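Local coordinates for protein pentalenene synthase (Streptomyces chartreusis NRRL 3882, PDB 6Q4S) that probably converts farnesyl diphosphate, with magnesium, into the bicyclic sesquiterpene alcohol 7-epi-alpha-eudesmol by a 1,10-cyclization, at residues A[4-12]-A[260-271]. Numbering follows the deposited sequence.
Sequences DVRFDLPFD and YRMTIACLDEYL
Phe-7 enters between Tyr-260 and Thr-263 of helix 252-284, and around its ring the N-terminal segment packs tightly on the helix. Phe-7 CE2 lies 3.5 Å from Thr-263 CG2 and 3.7 Å from Tyr-260 CD1. The two aromatic planes are inclined at 49° with centroids 5.5 Å apart, an oblique pair. Thr-263 suits this buried place because its two branches divide the work: CG2, anti to the backbone N, meets the Phe-7 ring, while OG1 turns back to bond the carbonyl of Ala-259 one helical turn earlier. Ile-264, on the same helix, lays CD1 over the centre of the Tyr-260 ring, 3.4 Å above its plane, and so backs the tyrosine. One turn further on, Leu-9 and Leu-267 cross at about a right angle, their CD2 methyls 3.5 Å apart; their branched ends pack methyl to methyl, and Leu-9 also reaches Asn-306 and Tyr-309 of helix 288-313.

Toward Asp-12 the contact opens to solvent at Pro-10, which is exposed, stiffens the loop and meets Leu-271 tip to tip, CG to CD1 at 3.6 Å. Phe-11 packs more loosely, its CZ 3.9 Å from CE2 of Tyr-270, whose hydroxyl bonds Gln-274. On the outer side of the loop, Arg-6 and Asp-8 are exposed. No hydrogen bond joins 4-12 to 260-271; Val-5 N bonds the Glu-229 carboxylate and Phe-7 N the Tyr-309 hydroxyl. The arrangement is an extended N-terminal segment laid along the outside of the all-helical class I terpene synthase fold, near Asn-223 and Arg-230, which probably bind magnesium and substrate, respectively.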
loop_
_atom_site.group_PDB
_atom_site.type_symbol
_atom_site.label_atom_id
_atom_site.label_comp_id
_atom_site.label_asym_id
_atom_site.label_seq_id
_atom_site.Cartn_x
_atom_site.Cartn_y
_atom_site.Cartn_z
ATOM N N ASP A 4 3.987 -34.814 20.298
ATOM C CA ASP A 4 4.347 -33.372 20.102
ATOM C C ASP A 4 5.439 -33.176 19.031
ATOM O O ASP A 4 6.604 -33.544 19.230
ATOM C CB ASP A 4 4.779 -32.727 21.432
ATOM C CG ASP A 4 3.602 -32.221 22.257
ATOM O OD1 ASP A 4 2.589 -31.796 21.652
ATOM O OD2 ASP A 4 3.697 -32.235 23.512
ATOM N N VAL A 5 5.041 -32.594 17.898
ATOM C CA VAL A 5 5.963 -32.261 16.804
ATOM C C VAL A 5 7.004 -31.204 17.297
ATOM O O VAL A 5 6.665 -30.146 17.876
ATOM C CB VAL A 5 5.200 -31.815 15.509
ATOM C CG1 VAL A 5 6.148 -31.474 14.402
ATOM C CG2 VAL A 5 4.300 -32.930 14.972
ATOM N N ARG A 6 8.269 -31.577 17.131
ATOM C CA ARG A 6 9.433 -30.737 17.378
ATOM C C ARG A 6 10.080 -30.571 16.021
ATOM O O ARG A 6 9.922 -31.405 15.130
ATOM C CB ARG A 6 10.407 -31.405 18.408
ATOM C CG ARG A 6 10.279 -30.918 19.862
ATOM C CD ARG A 6 8.884 -30.375 20.230
ATOM N NE ARG A 6 8.617 -30.223 21.669
ATOM C CZ ARG A 6 7.432 -29.863 22.198
ATOM N NH1 ARG A 6 6.381 -29.569 21.432
ATOM N NH2 ARG A 6 7.291 -29.780 23.519
ATOM N N PHE A 7 10.795 -29.477 15.834
ATOM C CA PHE A 7 11.536 -29.302 14.576
ATOM C C PHE A 7 12.945 -29.037 15.035
ATOM O O PHE A 7 13.153 -28.374 16.076
ATOM C CB PHE A 7 11.022 -28.091 13.748
ATOM C CG PHE A 7 9.617 -28.242 13.222
ATOM C CD1 PHE A 7 8.532 -27.954 14.017
ATOM C CD2 PHE A 7 9.386 -28.688 11.932
ATOM C CE1 PHE A 7 7.236 -28.081 13.550
ATOM C CE2 PHE A 7 8.077 -28.814 11.458
ATOM C CZ PHE A 7 7.020 -28.506 12.271
ATOM N N ASP A 8 13.917 -29.538 14.293
ATOM C CA ASP A 8 15.271 -29.110 14.552
ATOM C C ASP A 8 15.717 -28.217 13.404
ATOM O O ASP A 8 16.011 -28.682 12.299
ATOM C CB ASP A 8 16.231 -30.269 14.839
ATOM C CG ASP A 8 17.498 -29.780 15.523
ATOM O OD1 ASP A 8 17.422 -29.284 16.698
ATOM O OD2 ASP A 8 18.547 -29.839 14.854
ATOM N N LEU A 9 15.734 -26.916 13.696
ATOM C CA LEU A 9 16.007 -25.889 12.705
ATOM C C LEU A 9 17.502 -25.651 12.640
ATOM O O LEU A 9 18.136 -25.710 13.662
ATOM C CB LEU A 9 15.269 -24.607 13.145
ATOM C CG LEU A 9 13.736 -24.767 13.294
ATOM C CD1 LEU A 9 13.024 -23.469 13.719
ATOM C CD2 LEU A 9 13.185 -25.259 11.956
ATOM N N PRO A 10 18.076 -25.385 11.451
ATOM C CA PRO A 10 19.500 -25.051 11.349
ATOM C C PRO A 10 19.803 -23.548 11.510
ATOM O O PRO A 10 20.457 -22.968 10.655
ATOM C CB PRO A 10 19.831 -25.483 9.910
ATOM C CG PRO A 10 18.591 -25.123 9.168
ATOM C CD PRO A 10 17.468 -25.507 10.110
ATOM N N PHE A 11 19.282 -22.901 12.546
ATOM C CA PHE A 11 19.570 -21.485 12.793
ATOM C C PHE A 11 20.025 -21.416 14.220
ATOM O O PHE A 11 19.627 -22.234 15.026
ATOM C CB PHE A 11 18.316 -20.590 12.624
ATOM C CG PHE A 11 17.592 -20.775 11.329
ATOM C CD1 PHE A 11 18.174 -20.415 10.138
ATOM C CD2 PHE A 11 16.303 -21.311 11.296
ATOM C CE1 PHE A 11 17.512 -20.605 8.929
ATOM C CE2 PHE A 11 15.643 -21.483 10.090
ATOM C CZ PHE A 11 16.252 -21.121 8.900
ATOM N N ASP A 12 20.886 -20.461 14.530
ATOM C CA ASP A 12 21.212 -20.109 15.923
ATOM C C ASP A 12 20.994 -18.599 15.966
ATOM O O ASP A 12 21.551 -17.846 15.132
ATOM C CB ASP A 12 22.667 -20.506 16.265
ATOM C CG ASP A 12 23.024 -20.240 17.713
ATOM O OD1 ASP A 12 22.134 -20.367 18.586
ATOM O OD2 ASP A 12 24.206 -19.923 17.984
ATOM N N TYR A 260 3.664 -32.058 9.102
ATOM C CA TYR A 260 5.092 -32.039 9.408
ATOM C C TYR A 260 5.895 -32.166 8.168
ATOM O O TYR A 260 6.800 -31.347 7.944
ATOM C CB TYR A 260 5.388 -33.141 10.429
ATOM C CG TYR A 260 6.788 -33.409 10.862
ATOM C CD1 TYR A 260 7.468 -32.505 11.678
ATOM C CD2 TYR A 260 7.398 -34.657 10.591
ATOM C CE1 TYR A 260 8.753 -32.793 12.154
ATOM C CE2 TYR A 260 8.668 -34.961 11.073
ATOM C CZ TYR A 260 9.344 -34.025 11.849
ATOM O OH TYR A 260 10.599 -34.304 12.320
ATOM N N ARG A 261 5.572 -33.118 7.301
ATOM C CA ARG A 261 6.314 -33.221 6.028
ATOM C C ARG A 261 6.175 -31.954 5.092
ATOM O O ARG A 261 7.100 -31.582 4.402
ATOM C CB ARG A 261 5.932 -34.519 5.267
ATOM C CG ARG A 261 6.921 -34.942 4.174
ATOM C CD ARG A 261 6.313 -35.798 3.043
ATOM N NE ARG A 261 5.208 -35.083 2.393
ATOM C CZ ARG A 261 5.334 -34.039 1.565
ATOM N NH1 ARG A 261 6.520 -33.576 1.166
ATOM N NH2 ARG A 261 4.240 -33.461 1.117
ATOM N N MET A 262 4.999 -31.374 5.002
ATOM C CA MET A 262 4.803 -30.130 4.211
ATOM C C MET A 262 5.709 -28.946 4.693
ATOM O O MET A 262 6.284 -28.182 3.889
ATOM C CB MET A 262 3.350 -29.703 4.363
ATOM C CG MET A 262 2.360 -30.598 3.614
ATOM S SD MET A 262 0.693 -29.897 3.574
ATOM C CE MET A 262 0.874 -28.533 2.411
ATOM N N THR A 263 5.803 -28.854 6.012
ATOM C CA THR A 263 6.548 -27.834 6.711
ATOM C C THR A 263 8.021 -27.978 6.482
ATOM O O THR A 263 8.660 -27.013 6.073
ATOM C CB THR A 263 6.242 -27.842 8.189
ATOM O OG1 THR A 263 4.852 -27.691 8.386
ATOM C CG2 THR A 263 6.943 -26.704 8.903
ATOM N N ILE A 264 8.550 -29.188 6.668
ATOM C CA ILE A 264 9.951 -29.491 6.335
ATOM C C ILE A 264 10.281 -29.295 4.850
ATOM O O ILE A 264 11.342 -28.785 4.515
ATOM C CB ILE A 264 10.325 -30.925 6.830
ATOM C CG1 ILE A 264 10.420 -30.909 8.353
ATOM C CG2 ILE A 264 11.617 -31.452 6.199
ATOM C CD1 ILE A 264 10.083 -32.233 8.975
ATOM N N ALA A 265 9.372 -29.657 3.948
ATOM C CA ALA A 265 9.539 -29.356 2.529
ATOM C C ALA A 265 9.606 -27.808 2.194
ATOM O O ALA A 265 10.356 -27.420 1.302
ATOM C CB ALA A 265 8.397 -30.018 1.722
ATOM N N CYS A 266 8.776 -26.972 2.832
ATOM C CA CYS A 266 8.861 -25.470 2.702
ATOM C C CYS A 266 10.196 -24.990 3.215
ATOM O O CYS A 266 10.867 -24.242 2.526
ATOM C CB CYS A 266 7.792 -24.756 3.532
ATOM S SG CYS A 266 6.146 -24.964 2.827
ATOM N N LEU A 267 10.530 -25.431 4.437
ATOM C CA LEU A 267 11.840 -25.150 5.059
ATOM C C LEU A 267 13.018 -25.524 4.169
ATOM O O LEU A 267 13.889 -24.678 3.888
ATOM C CB LEU A 267 11.939 -25.816 6.412
ATOM C CG LEU A 267 13.114 -25.455 7.313
ATOM C CD1 LEU A 267 13.243 -23.973 7.685
ATOM C CD2 LEU A 267 12.994 -26.284 8.579
ATOM N N ASP A 268 13.041 -26.753 3.649
ATOM C CA ASP A 268 14.149 -27.146 2.780
ATOM C C ASP A 268 14.246 -26.370 1.506
ATOM O O ASP A 268 15.362 -26.173 1.029
ATOM C CB ASP A 268 14.115 -28.635 2.375
ATOM C CG ASP A 268 14.204 -29.580 3.558
ATOM O OD1 ASP A 268 14.754 -29.224 4.639
ATOM O OD2 ASP A 268 13.668 -30.700 3.388
ATOM N N GLU A 269 13.128 -25.973 0.903
ATOM C CA GLU A 269 13.217 -25.134 -0.269
ATOM C C GLU A 269 13.783 -23.710 0.153
ATOM O O GLU A 269 14.566 -23.119 -0.591
ATOM C CB GLU A 269 11.885 -24.996 -1.001
ATOM C CG GLU A 269 12.032 -24.212 -2.324
ATOM C CD GLU A 269 10.721 -23.831 -3.034
ATOM O OE1 GLU A 269 9.637 -24.341 -2.684
ATOM O OE2 GLU A 269 10.760 -22.986 -3.973
ATOM N N TYR A 270 13.322 -23.201 1.289
ATOM C CA TYR A 270 13.842 -21.958 1.901
ATOM C C TYR A 270 15.375 -22.036 2.061
ATOM O O TYR A 270 16.127 -21.144 1.562
ATOM C CB TYR A 270 13.163 -21.588 3.272
ATOM C CG TYR A 270 13.895 -20.405 3.919
ATOM C CD1 TYR A 270 13.691 -19.086 3.454
ATOM C CD2 TYR A 270 14.852 -20.616 4.880
ATOM C CE1 TYR A 270 14.396 -18.023 3.987
ATOM C CE2 TYR A 270 15.590 -19.567 5.411
ATOM C CZ TYR A 270 15.376 -18.269 4.964
ATOM O OH TYR A 270 16.120 -17.229 5.509
ATOM N N LEU A 271 15.848 -23.122 2.685
ATOM C CA LEU A 271 17.284 -23.336 2.832
ATOM C C LEU A 271 18.063 -23.413 1.511
ATOM O O LEU A 271 19.186 -22.884 1.444
ATOM C CB LEU A 271 17.553 -24.540 3.708
ATOM C CG LEU A 271 17.044 -24.399 5.130
ATOM C CD1 LEU A 271 17.192 -25.714 5.899
ATOM C CD2 LEU A 271 17.731 -23.245 5.881
#